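Local structure of putative aminopeptidase (Leishmania major, 5NTH) at residues D372-V375 with S381-V384; E390-L395 with E468-P473; E464-V469 with G488-G493; F495-L500 with G506-V511. The protein probably acts as a manganese-dependent leucyl aminopeptidase of the M17 family, removing residues from the amino end of peptides, and here binds the inhibitor actinonin. All blocks are in the same frame, centred on the assembly; numbering follows the deposited sequence.

Contact 1: D372-V375 with S381-V384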
# COMPACT_ATOMS: atom_id res chain seq x y z
N ASP A 372 -22.86 -8.57 -8.71
CA ASP A 372 -23.77 -9.60 -9.24
C ASP A 372 -24.56 -10.25 -8.11
O ASP A 372 -24.11 -10.35 -6.98
CB ASP A 372 -23.03 -10.69 -10.04
CG ASP A 372 -22.77 -10.30 -11.51
OD1 ASP A 372 -23.10 -9.15 -11.87
OD2 ASP A 372 -22.24 -11.12 -12.30
N VAL A 373 -25.77 -10.67 -8.46
CA VAL A 373 -26.68 -11.28 -7.51
C VAL A 373 -26.98 -12.63 -8.05
O VAL A 373 -27.35 -12.79 -9.20
CB VAL A 373 -27.97 -10.48 -7.37
CG1 VAL A 373 -29.03 -11.30 -6.61
CG2 VAL A 373 -27.68 -9.16 -6.66
N VAL A 374 -26.81 -13.62 -7.21
CA VAL A 374 -26.82 -14.96 -7.69
C VAL A 374 -27.83 -15.75 -6.86
O VAL A 374 -27.98 -15.53 -5.65
CB VAL A 374 -25.38 -15.52 -7.68
CG1 VAL A 374 -24.87 -15.73 -6.26
CG2 VAL A 374 -25.33 -16.80 -8.49
N VAL A 375 -28.57 -16.62 -7.54
CA VAL A 375 -29.58 -17.44 -6.91
C VAL A 375 -29.05 -18.85 -6.78
O VAL A 375 -28.89 -19.55 -7.74
CB VAL A 375 -30.89 -17.45 -7.70
CG1 VAL A 375 -32.02 -18.04 -6.84
CG2 VAL A 375 -31.26 -16.04 -8.13
N SER A 381 -30.86 -15.95 -2.21
CA SER A 381 -30.19 -15.04 -3.13
C SER A 381 -28.92 -14.47 -2.49
O SER A 381 -28.93 -14.13 -1.30
CB SER A 381 -31.14 -13.92 -3.54
OG SER A 381 -31.49 -13.12 -2.43
N VAL A 382 -27.85 -14.33 -3.25
CA VAL A 382 -26.59 -13.90 -2.68
C VAL A 382 -26.04 -12.70 -3.41
O VAL A 382 -25.93 -12.73 -4.63
CB VAL A 382 -25.53 -15.03 -2.68
CG1 VAL A 382 -24.18 -14.51 -2.19
CG2 VAL A 382 -25.98 -16.15 -1.79
N GLU A 383 -25.66 -11.67 -2.67
CA GLU A 383 -25.04 -10.50 -3.28
C GLU A 383 -23.52 -10.61 -3.19
O GLU A 383 -22.94 -10.48 -2.12
CB GLU A 383 -25.50 -9.20 -2.61
CG GLU A 383 -25.19 -7.98 -3.49
CD GLU A 383 -25.40 -6.63 -2.81
OE1 GLU A 383 -25.67 -6.63 -1.58
OE2 GLU A 383 -25.28 -5.58 -3.51
N VAL A 384 -22.88 -10.81 -4.33
CA VAL A 384 -21.44 -10.99 -4.39
C VAL A 384 -20.73 -9.68 -4.18
O VAL A 384 -20.74 -8.86 -5.05
CB VAL A 384 -21.03 -11.57 -5.75
CG1 VAL A 384 -19.52 -11.76 -5.83
CG2 VAL A 384 -21.73 -12.91 -6.00
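Val-374 and Val-382 are paired as an antiparallel hydrogen-bonded pair, each donating its backbone N-H to the other's carbonyl. The bond from Val-382 N to Val-374 O is the shorter at 2.7 Å; the return bond from Val-374 N to Val-382 O measures 2.9 Å and reaches the oxygen in the carbonyl plane. A third bond, from Val-384 N to Asp-372 O (3.0 Å), carries the ladder past the end of the strands. Between these bonds Val-373 pairs with Glu-383 in a non-hydrogen-bonded position, where Val-373 CA lies 3.3 Å from Val-382 O in a CA-H...O contact.

The side chains of Val-374 and Val-382 lie alongside on one face. With chi1 at 69°, Val-374 CG1 sits between its own backbone N and carbonyl carbon and rests 3.7 Å from Val-382 CB; the same methyl meets Val-384 CG2 at 4.2 Å. The other face carries Val-373, Ser-381 and Glu-383. There Ser-381 OG is hydrogen-bonded to Asp-476 N, while Glu-383 OE1 is hydrogen-bonded to Ser-472 OG and forms a salt bridge with Arg-478. Pro-223 and Pro-224 of a second subunit pack on Val-373 and Asp-372. Strands 373-375 and 381-383 thus form a beta hairpin, extended by strand 477-478 into a small three-stranded mixed sheet at a subunit interface of the hexamer.

Contact 2: E390-L395 with E468-P473. With MN (manganese (II) ion), chain C; MN (manganese (II) ion), chain D; BB2 (actinonin), chain E; BCT (bicarbonate ion), chain B.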
# COMPACT_ATOMS: atom_id res chain seq x y z
N GLU A 390 -15.13 -17.22 -3.21
CA GLU A 390 -15.76 -18.13 -4.13
C GLU A 390 -16.05 -19.52 -3.52
O GLU A 390 -16.85 -20.28 -4.04
CB GLU A 390 -14.84 -18.26 -5.35
CG GLU A 390 -13.67 -19.27 -5.23
CD GLU A 390 -12.60 -18.97 -4.16
OE1 GLU A 390 -12.43 -17.79 -3.75
OE2 GLU A 390 -11.89 -19.93 -3.73
N GLY A 391 -15.32 -19.87 -2.45
CA GLY A 391 -15.43 -21.18 -1.81
C GLY A 391 -16.78 -21.40 -1.18
O GLY A 391 -17.47 -22.35 -1.51
N ARG A 392 -17.14 -20.51 -0.26
CA ARG A 392 -18.51 -20.32 0.24
C ARG A 392 -19.60 -20.66 -0.76
O ARG A 392 -20.56 -21.34 -0.43
CB ARG A 392 -18.71 -18.83 0.50
CG ARG A 392 -18.19 -18.31 1.81
CD ARG A 392 -17.96 -16.83 1.75
NE ARG A 392 -16.66 -16.64 2.35
CZ ARG A 392 -16.40 -16.01 3.50
NH1 ARG A 392 -15.14 -15.98 3.94
NH2 ARG A 392 -17.36 -15.38 4.21
N ILE A 393 -19.47 -20.08 -1.96
CA ILE A 393 -20.52 -20.10 -2.93
C ILE A 393 -20.68 -21.44 -3.57
O ILE A 393 -21.76 -21.98 -3.60
CB ILE A 393 -20.30 -19.08 -4.03
CG1 ILE A 393 -20.52 -17.67 -3.46
CG2 ILE A 393 -21.27 -19.34 -5.16
CD1 ILE A 393 -20.19 -16.53 -4.41
N VAL A 394 -19.60 -21.97 -4.12
CA VAL A 394 -19.68 -23.26 -4.78
C VAL A 394 -20.09 -24.33 -3.78
O VAL A 394 -20.79 -25.27 -4.12
CB VAL A 394 -18.35 -23.68 -5.43
CG1 VAL A 394 -17.80 -22.60 -6.36
CG2 VAL A 394 -17.32 -24.04 -4.36
N LEU A 395 -19.63 -24.19 -2.54
CA LEU A 395 -19.90 -25.16 -1.50
C LEU A 395 -21.34 -25.09 -1.06
O LEU A 395 -21.92 -26.09 -0.68
CB LEU A 395 -19.04 -24.90 -0.27
CG LEU A 395 -17.60 -25.34 -0.26
CD1 LEU A 395 -16.98 -24.86 1.05
CD2 LEU A 395 -17.45 -26.84 -0.41
N GLU A 468 -25.74 -11.06 11.27
CA GLU A 468 -25.81 -9.60 11.29
C GLU A 468 -24.62 -8.90 10.64
O GLU A 468 -24.62 -7.69 10.60
CB GLU A 468 -26.08 -9.04 12.71
CG GLU A 468 -24.89 -8.98 13.68
CD GLU A 468 -25.20 -8.22 15.00
OE1 GLU A 468 -25.53 -7.01 14.89
OE2 GLU A 468 -25.10 -8.82 16.12
N VAL A 469 -23.63 -9.62 10.14
CA VAL A 469 -22.59 -8.99 9.32
C VAL A 469 -22.68 -9.35 7.83
O VAL A 469 -21.88 -8.88 7.04
CB VAL A 469 -21.17 -9.23 9.88
CG1 VAL A 469 -21.05 -8.67 11.29
CG2 VAL A 469 -20.74 -10.70 9.84
N TYR A 470 -23.68 -10.14 7.45
CA TYR A 470 -23.95 -10.55 6.07
C TYR A 470 -25.21 -9.92 5.45
O TYR A 470 -25.63 -10.33 4.33
CB TYR A 470 -24.17 -12.07 6.05
CG TYR A 470 -22.96 -12.90 5.84
CD1 TYR A 470 -22.31 -12.89 4.63
CD2 TYR A 470 -22.52 -13.74 6.82
CE1 TYR A 470 -21.19 -13.67 4.42
CE2 TYR A 470 -21.41 -14.54 6.62
CZ TYR A 470 -20.74 -14.48 5.41
OH TYR A 470 -19.65 -15.28 5.19
N LYS A 471 -25.83 -8.98 6.17
CA LYS A 471 -27.02 -8.29 5.69
C LYS A 471 -26.70 -7.58 4.36
O LYS A 471 -25.67 -6.90 4.26
CB LYS A 471 -27.49 -7.28 6.71
CG LYS A 471 -28.05 -7.87 8.00
CD LYS A 471 -28.48 -6.75 8.98
CE LYS A 471 -29.80 -7.02 9.74
NZ LYS A 471 -29.74 -8.23 10.63
N SER A 472 -27.55 -7.80 3.37
CA SER A 472 -27.56 -7.10 2.11
C SER A 472 -28.84 -6.27 1.96
O SER A 472 -29.86 -6.72 2.34
CB SER A 472 -27.53 -8.11 0.98
OG SER A 472 -27.71 -7.48 -0.28
N PRO A 473 -28.78 -5.09 1.35
CA PRO A 473 -29.99 -4.34 1.02
C PRO A 473 -30.89 -4.91 -0.10
O PRO A 473 -32.02 -4.48 -0.23
CB PRO A 473 -29.45 -2.95 0.59
CG PRO A 473 -27.99 -3.08 0.35
CD PRO A 473 -27.55 -4.39 0.93
MN MN C . -10.33 -20.11 -2.65
MN MN D . -10.81 -17.07 -3.03
C5 BB2 E . -9.24 -16.58 0.98
C3 BB2 E . -9.75 -17.05 -0.35
O4 BB2 E . -9.34 -16.48 -1.32
N1 BB2 E . -10.57 -18.08 -0.45
O2 BB2 E . -10.98 -18.51 -1.74
C6 BB2 E . -9.74 -15.16 1.24
C12 BB2 E . -8.78 -14.51 2.19
O13 BB2 E . -8.96 -14.67 3.37
C7 BB2 E . -11.17 -15.21 1.79
C8 BB2 E . -11.74 -13.85 2.17
C9 BB2 E . -11.98 -12.96 0.96
C10 BB2 E . -11.31 -11.61 1.11
C11 BB2 E . -12.05 -10.74 2.11
N14 BB2 E . -7.76 -13.81 1.72
C15 BB2 E . -6.79 -13.20 2.62
C16 BB2 E . -5.35 -13.27 2.04
C18 BB2 E . -4.45 -12.08 2.38
C17 BB2 E . -4.67 -14.58 2.46
C19 BB2 E . -7.28 -11.83 3.03
O20 BB2 E . -7.78 -11.76 4.13
N21 BB2 E . -7.19 -10.74 2.23
C22 BB2 E . -7.14 -9.39 2.82
C23 BB2 E . -7.13 -10.62 0.77
C24 BB2 E . -6.55 -9.24 0.46
C25 BB2 E . -6.43 -8.51 1.78
C26 BB2 E . -8.59 -8.94 3.05
O27 BB2 E . -9.24 -9.71 4.07
C BCT B . -14.25 -18.19 0.60
O1 BCT B . -14.79 -18.97 -0.19
O2 BCT B . -14.84 -17.73 1.59
O3 BCT B . -13.02 -17.81 0.33
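Arg-392 and Tyr-470 meet through their polar ends, the guanidinium and the phenol ring turned 57° against each other. Arg-392 NH2 lies near the plane of the ring, at its hydroxyl edge, and Tyr-470 OH lies likewise at the edge of the guanidinium. The modelled hydrogen bond from Arg-392 NH2 to Tyr-470 OH is very short, 2.5 Å, and strongly bent, 116° at the hydrogen, so its exact length deserves caution. The arginine chain is bent at chi3 (-135°), and its guanidinium lies between the tyrosine and a bicarbonate ion. Tyr-470 OH is shared: it is also hydrogen-bonded to Cys-491 O, which ties the loop 468-473 to helix 488-497.

Segment 390-395 belongs to helix 391-404 of the M17 catalytic domain and carries part of its two-metal site. Glu-390 bridges the manganese ions with both carboxylate oxygens, OE1 at 1.9 Å from one ion and OE2 at 1.9 Å from the other. Lys-298, Asp-303, Asp-321 and Asp-388 supply further ligands. Actinonin O2 also bridges the pair, and its O4 binds the ion held by Glu-390 OE1. Arg-392 approaches the bicarbonate from its backbone as well as its side chain, with N modelled 2.8 Å from O1 and NH1 making a weak hydrogen bond to O2, although the ion sits too close to its neighbours for these positions to be sure. Phe-495 packs against both Arg-392 and Tyr-470.

Contact 3: E464-V469 with G488-G493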
# COMPACT_ATOMS: atom_id res chain seq x y z
N GLU A 464 -26.27 -16.12 15.11
CA GLU A 464 -26.93 -14.83 15.37
C GLU A 464 -25.99 -13.65 15.16
O GLU A 464 -26.41 -12.62 14.65
CB GLU A 464 -27.59 -14.74 16.74
CG GLU A 464 -26.67 -14.81 17.97
CD GLU A 464 -26.64 -16.18 18.59
OE1 GLU A 464 -26.74 -17.17 17.84
OE2 GLU A 464 -26.52 -16.28 19.83
N TYR A 465 -24.73 -13.81 15.52
CA TYR A 465 -23.74 -12.77 15.31
C TYR A 465 -23.27 -12.73 13.87
O TYR A 465 -23.05 -11.63 13.34
CB TYR A 465 -22.59 -12.93 16.31
CG TYR A 465 -22.91 -12.42 17.72
CD1 TYR A 465 -24.19 -11.92 18.09
CD2 TYR A 465 -21.93 -12.43 18.69
CE1 TYR A 465 -24.44 -11.43 19.38
CE2 TYR A 465 -22.19 -11.97 19.99
CZ TYR A 465 -23.44 -11.46 20.33
OH TYR A 465 -23.60 -11.01 21.63
N HIS A 466 -23.15 -13.90 13.21
CA HIS A 466 -22.75 -13.94 11.79
C HIS A 466 -23.86 -13.39 10.88
O HIS A 466 -23.57 -12.69 9.92
CB HIS A 466 -22.32 -15.34 11.29
CG HIS A 466 -21.45 -16.08 12.25
ND1 HIS A 466 -20.43 -15.47 12.95
CD2 HIS A 466 -21.48 -17.36 12.67
CE1 HIS A 466 -19.87 -16.35 13.76
NE2 HIS A 466 -20.49 -17.50 13.61
N GLU A 467 -25.11 -13.70 11.19
CA GLU A 467 -26.22 -13.24 10.39
C GLU A 467 -26.15 -11.75 10.21
O GLU A 467 -26.44 -11.25 9.13
CB GLU A 467 -27.55 -13.60 11.04
CG GLU A 467 -28.74 -13.15 10.21
CD GLU A 467 -30.09 -13.63 10.74
OE1 GLU A 467 -30.32 -13.56 11.98
OE2 GLU A 467 -30.93 -14.08 9.91
N GLU A 468 -25.74 -11.06 11.27
CA GLU A 468 -25.81 -9.60 11.29
C GLU A 468 -24.62 -8.90 10.64
O GLU A 468 -24.62 -7.69 10.60
CB GLU A 468 -26.08 -9.04 12.71
CG GLU A 468 -24.89 -8.98 13.68
CD GLU A 468 -25.20 -8.22 15.00
OE1 GLU A 468 -25.53 -7.01 14.89
OE2 GLU A 468 -25.10 -8.82 16.12
N VAL A 469 -23.63 -9.62 10.14
CA VAL A 469 -22.59 -8.99 9.32
C VAL A 469 -22.68 -9.35 7.83
O VAL A 469 -21.88 -8.88 7.04
CB VAL A 469 -21.17 -9.23 9.88
CG1 VAL A 469 -21.05 -8.67 11.29
CG2 VAL A 469 -20.74 -10.70 9.84
N GLY A 488 -13.62 -14.52 10.98
CA GLY A 488 -13.63 -14.76 9.57
C GLY A 488 -13.83 -16.18 9.15
O GLY A 488 -14.53 -16.43 8.17
N SER A 489 -13.23 -17.14 9.86
CA SER A 489 -13.42 -18.55 9.52
C SER A 489 -14.82 -19.02 9.82
O SER A 489 -15.37 -19.78 9.03
CB SER A 489 -12.39 -19.53 10.13
OG SER A 489 -12.58 -20.83 9.54
N SER A 490 -15.41 -18.59 10.93
CA SER A 490 -16.79 -18.98 11.24
C SER A 490 -17.75 -18.42 10.20
O SER A 490 -18.67 -19.12 9.77
CB SER A 490 -17.22 -18.48 12.60
OG SER A 490 -16.15 -18.46 13.51
N CYS A 491 -17.54 -17.17 9.81
CA CYS A 491 -18.40 -16.54 8.81
C CYS A 491 -18.40 -17.37 7.51
O CYS A 491 -19.42 -17.50 6.83
CB CYS A 491 -18.00 -15.04 8.61
SG CYS A 491 -18.42 -13.91 10.00
N GLY A 492 -17.25 -17.96 7.18
CA GLY A 492 -17.17 -18.81 6.02
C GLY A 492 -18.02 -20.03 6.17
O GLY A 492 -18.72 -20.43 5.26
N GLY A 493 -17.98 -20.64 7.35
CA GLY A 493 -18.84 -21.79 7.62
C GLY A 493 -20.32 -21.48 7.63
O GLY A 493 -21.12 -22.23 7.08
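His-466 reaches across to Ser-490 and Cys-491 where the end of the short helix 463-467 meets helix 488-497 in the catalytic domain. This is a small contact between two helices and the loop that follows the first, away from the metal site, made by four side chains and closest in backbone at His-466 and Cys-491, whose CA atoms are 5.9 Å apart. Elsewhere on helix 463-467, Tyr-465 is hydrogen-bonded to Asp-118, and Glu-464 to Ser-109 and Asn-112, all of a third subunit. Along 488-493, Ser-490 is the first residue to touch. Its CB meets the far end of the imidazole, 3.6 Å from both CE1 and NE2 of His-466, and its carbonyl carbon lies over one face of that ring. The hydroxyl turns to a different partner, Leu-460 O, so the serine offers the histidine its carbon while its oxygen is satisfied elsewhere.

Cys-491 follows. Its SG stands 4.7 Å from the centroid of the His-466 ring and 50° off the ring normal, an oblique sulfur-aromatic approach. Val-469, in the loop past helix 463-467, turns CG2 between its backbone N and carbonyl carbon, and that methyl lies 4.0 Å from Cys-491 SG.

Contact 4: F495-L500 with G506-V511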
# COMPACT_ATOMS: atom_id res chain seq x y z
N PHE A 495 -21.90 -19.11 6.06
CA PHE A 495 -22.40 -18.90 4.74
C PHE A 495 -22.86 -20.23 4.21
O PHE A 495 -23.97 -20.35 3.80
CB PHE A 495 -21.36 -18.31 3.80
CG PHE A 495 -21.89 -18.07 2.43
CD1 PHE A 495 -21.92 -19.10 1.49
CD2 PHE A 495 -22.43 -16.84 2.10
CE1 PHE A 495 -22.46 -18.89 0.22
CE2 PHE A 495 -22.96 -16.63 0.83
CZ PHE A 495 -22.98 -17.66 -0.11
N VAL A 496 -22.00 -21.24 4.27
CA VAL A 496 -22.31 -22.57 3.73
C VAL A 496 -23.45 -23.22 4.49
O VAL A 496 -24.30 -23.88 3.92
CB VAL A 496 -21.11 -23.54 3.81
CG1 VAL A 496 -21.41 -24.79 3.00
CG2 VAL A 496 -19.84 -22.90 3.26
N GLU A 497 -23.47 -23.05 5.79
CA GLU A 497 -24.55 -23.61 6.56
C GLU A 497 -25.94 -23.19 6.06
O GLU A 497 -26.88 -23.98 6.09
CB GLU A 497 -24.41 -23.22 8.02
CG GLU A 497 -25.26 -24.05 8.94
CD GLU A 497 -25.09 -23.63 10.38
OE1 GLU A 497 -24.52 -22.54 10.61
OE2 GLU A 497 -25.53 -24.39 11.29
N GLN A 498 -26.08 -21.96 5.57
CA GLN A 498 -27.40 -21.49 5.20
C GLN A 498 -27.98 -22.21 4.02
O GLN A 498 -29.16 -22.08 3.77
CB GLN A 498 -27.40 -20.00 4.90
CG GLN A 498 -26.85 -19.10 5.98
CD GLN A 498 -27.28 -19.52 7.37
OE1 GLN A 498 -26.50 -20.13 8.11
NE2 GLN A 498 -28.51 -19.22 7.73
N HIS A 499 -27.18 -22.97 3.27
CA HIS A 499 -27.66 -23.59 2.03
C HIS A 499 -28.01 -25.06 2.22
O HIS A 499 -28.32 -25.75 1.26
CB HIS A 499 -26.67 -23.30 0.88
CG HIS A 499 -26.52 -21.82 0.64
ND1 HIS A 499 -27.48 -21.08 -0.02
CD2 HIS A 499 -25.63 -20.92 1.12
CE1 HIS A 499 -27.14 -19.80 0.01
NE2 HIS A 499 -26.03 -19.68 0.70
N LEU A 500 -28.00 -25.51 3.47
CA LEU A 500 -28.39 -26.87 3.78
C LEU A 500 -29.88 -26.95 3.63
O LEU A 500 -30.61 -26.17 4.25
CB LEU A 500 -28.05 -27.29 5.21
CG LEU A 500 -26.61 -27.12 5.67
CD1 LEU A 500 -26.53 -27.18 7.18
CD2 LEU A 500 -25.70 -28.15 5.03
N GLY A 506 -29.41 -33.28 11.15
CA GLY A 506 -28.23 -33.57 12.00
C GLY A 506 -27.04 -32.61 11.83
O GLY A 506 -27.12 -31.64 11.10
N PRO A 507 -25.92 -32.88 12.50
CA PRO A 507 -24.83 -31.93 12.55
C PRO A 507 -24.20 -31.56 11.21
O PRO A 507 -24.05 -32.40 10.30
CB PRO A 507 -23.78 -32.66 13.39
CG PRO A 507 -24.52 -33.69 14.12
CD PRO A 507 -25.53 -34.15 13.13
N PHE A 508 -23.80 -30.30 11.13
CA PHE A 508 -23.01 -29.78 10.03
C PHE A 508 -21.65 -29.44 10.60
O PHE A 508 -21.56 -28.63 11.55
CB PHE A 508 -23.69 -28.53 9.50
CG PHE A 508 -22.87 -27.75 8.53
CD1 PHE A 508 -22.71 -28.21 7.23
CD2 PHE A 508 -22.27 -26.56 8.90
CE1 PHE A 508 -21.96 -27.50 6.32
CE2 PHE A 508 -21.53 -25.84 8.00
CZ PHE A 508 -21.38 -26.31 6.70
N VAL A 509 -20.61 -30.07 10.05
CA VAL A 509 -19.23 -29.91 10.53
C VAL A 509 -18.39 -29.40 9.42
O VAL A 509 -18.13 -30.12 8.46
CB VAL A 509 -18.59 -31.24 10.98
CG1 VAL A 509 -17.22 -31.01 11.60
CG2 VAL A 509 -19.49 -31.91 12.00
N HIS A 510 -17.96 -28.15 9.58
CA HIS A 510 -17.19 -27.44 8.58
C HIS A 510 -15.74 -27.40 8.98
O HIS A 510 -15.44 -26.88 10.04
CB HIS A 510 -17.71 -26.05 8.48
CG HIS A 510 -16.94 -25.17 7.54
ND1 HIS A 510 -17.18 -25.14 6.19
CD2 HIS A 510 -15.99 -24.24 7.77
CE1 HIS A 510 -16.39 -24.25 5.62
NE2 HIS A 510 -15.66 -23.69 6.56
N VAL A 511 -14.87 -27.96 8.14
CA VAL A 511 -13.44 -27.96 8.41
C VAL A 511 -12.70 -27.04 7.45
O VAL A 511 -12.61 -27.28 6.24
CB VAL A 511 -12.83 -29.37 8.35
CG1 VAL A 511 -11.39 -29.33 8.82
CG2 VAL A 511 -13.62 -30.32 9.22
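This is an apolar helix-on-sheet contact in the catalytic domain, where the C-terminal part of helix 488-497 and the turn Glu-497 to Leu-500 lie against strand 508-512 of the central eight-stranded mixed sheet. Phe-508 dominates it. Its CG stands anti to the backbone N (chi1 170°), which carries the ring off the strand toward the helix, and three residues of 495-500 close around it.

Glu-497 comes over one face: its CA stands 4.0 Å above the plane of the Phe-508 ring, offset toward the rim, and its CB lies 3.9 Å from Phe-508 CE2. The extended chain of Glu-497 lays its CG 3.9 Å from Phe-508 CD2, and its carboxylate ends nearly parallel to the ring, the planes 15° apart. That carboxylate is hydrogen-bonded to Tyr-461 and Tyr-435. Leu-500 approaches obliquely, with CD2 at 3.7 Å from Phe-508 CD1 and CD1 near the root of the ring. Val-496 crosses the phenylalanine at about a right angle, its CG1 4.0 Å from Phe-508 CZ, while its other methyl, CG2, is 4.4 Å from His-510 CE1. The turn is of type I, and with its backbone hydrogen bond of 3.2 Å from Leu-500 N to Glu-497 O it brings the leucine back to the same ring.

His-510, two residues along the strand, is hydrogen-bonded through ND1 to Asp-415 on the neighbouring strand 412-417. On its other flank strand 508-512 pairs with strand 432-436, and helix 391-404 packs on Val-496 and Leu-500 through Leu-395 and Val-399.

All four contacts are largely buried, but in different settings. Contact 4 lies against the central sheet and is apolar, whereas contact 1 is a backbone-bonded hairpin at the second subunit. Contact 2 is the one that carries metal ligands; its arginine-tyrosine bond is polar, unlike the histidine, sulfur and methyl packing of contact 3. Contacts 3 and 4 share helix 488-497, and contacts 2 and 3 share Glu-468 and Val-469, with Glu-468 forming a salt bridge to Lys-430 of a third subunit. Contact 1 touches contact 2 where Val-384 CG2 packs 4.2 Å from Ile-393 CD1, and meets contact 4 where Val-382 CG2 packs 3.8 Å from Phe-495 CZ.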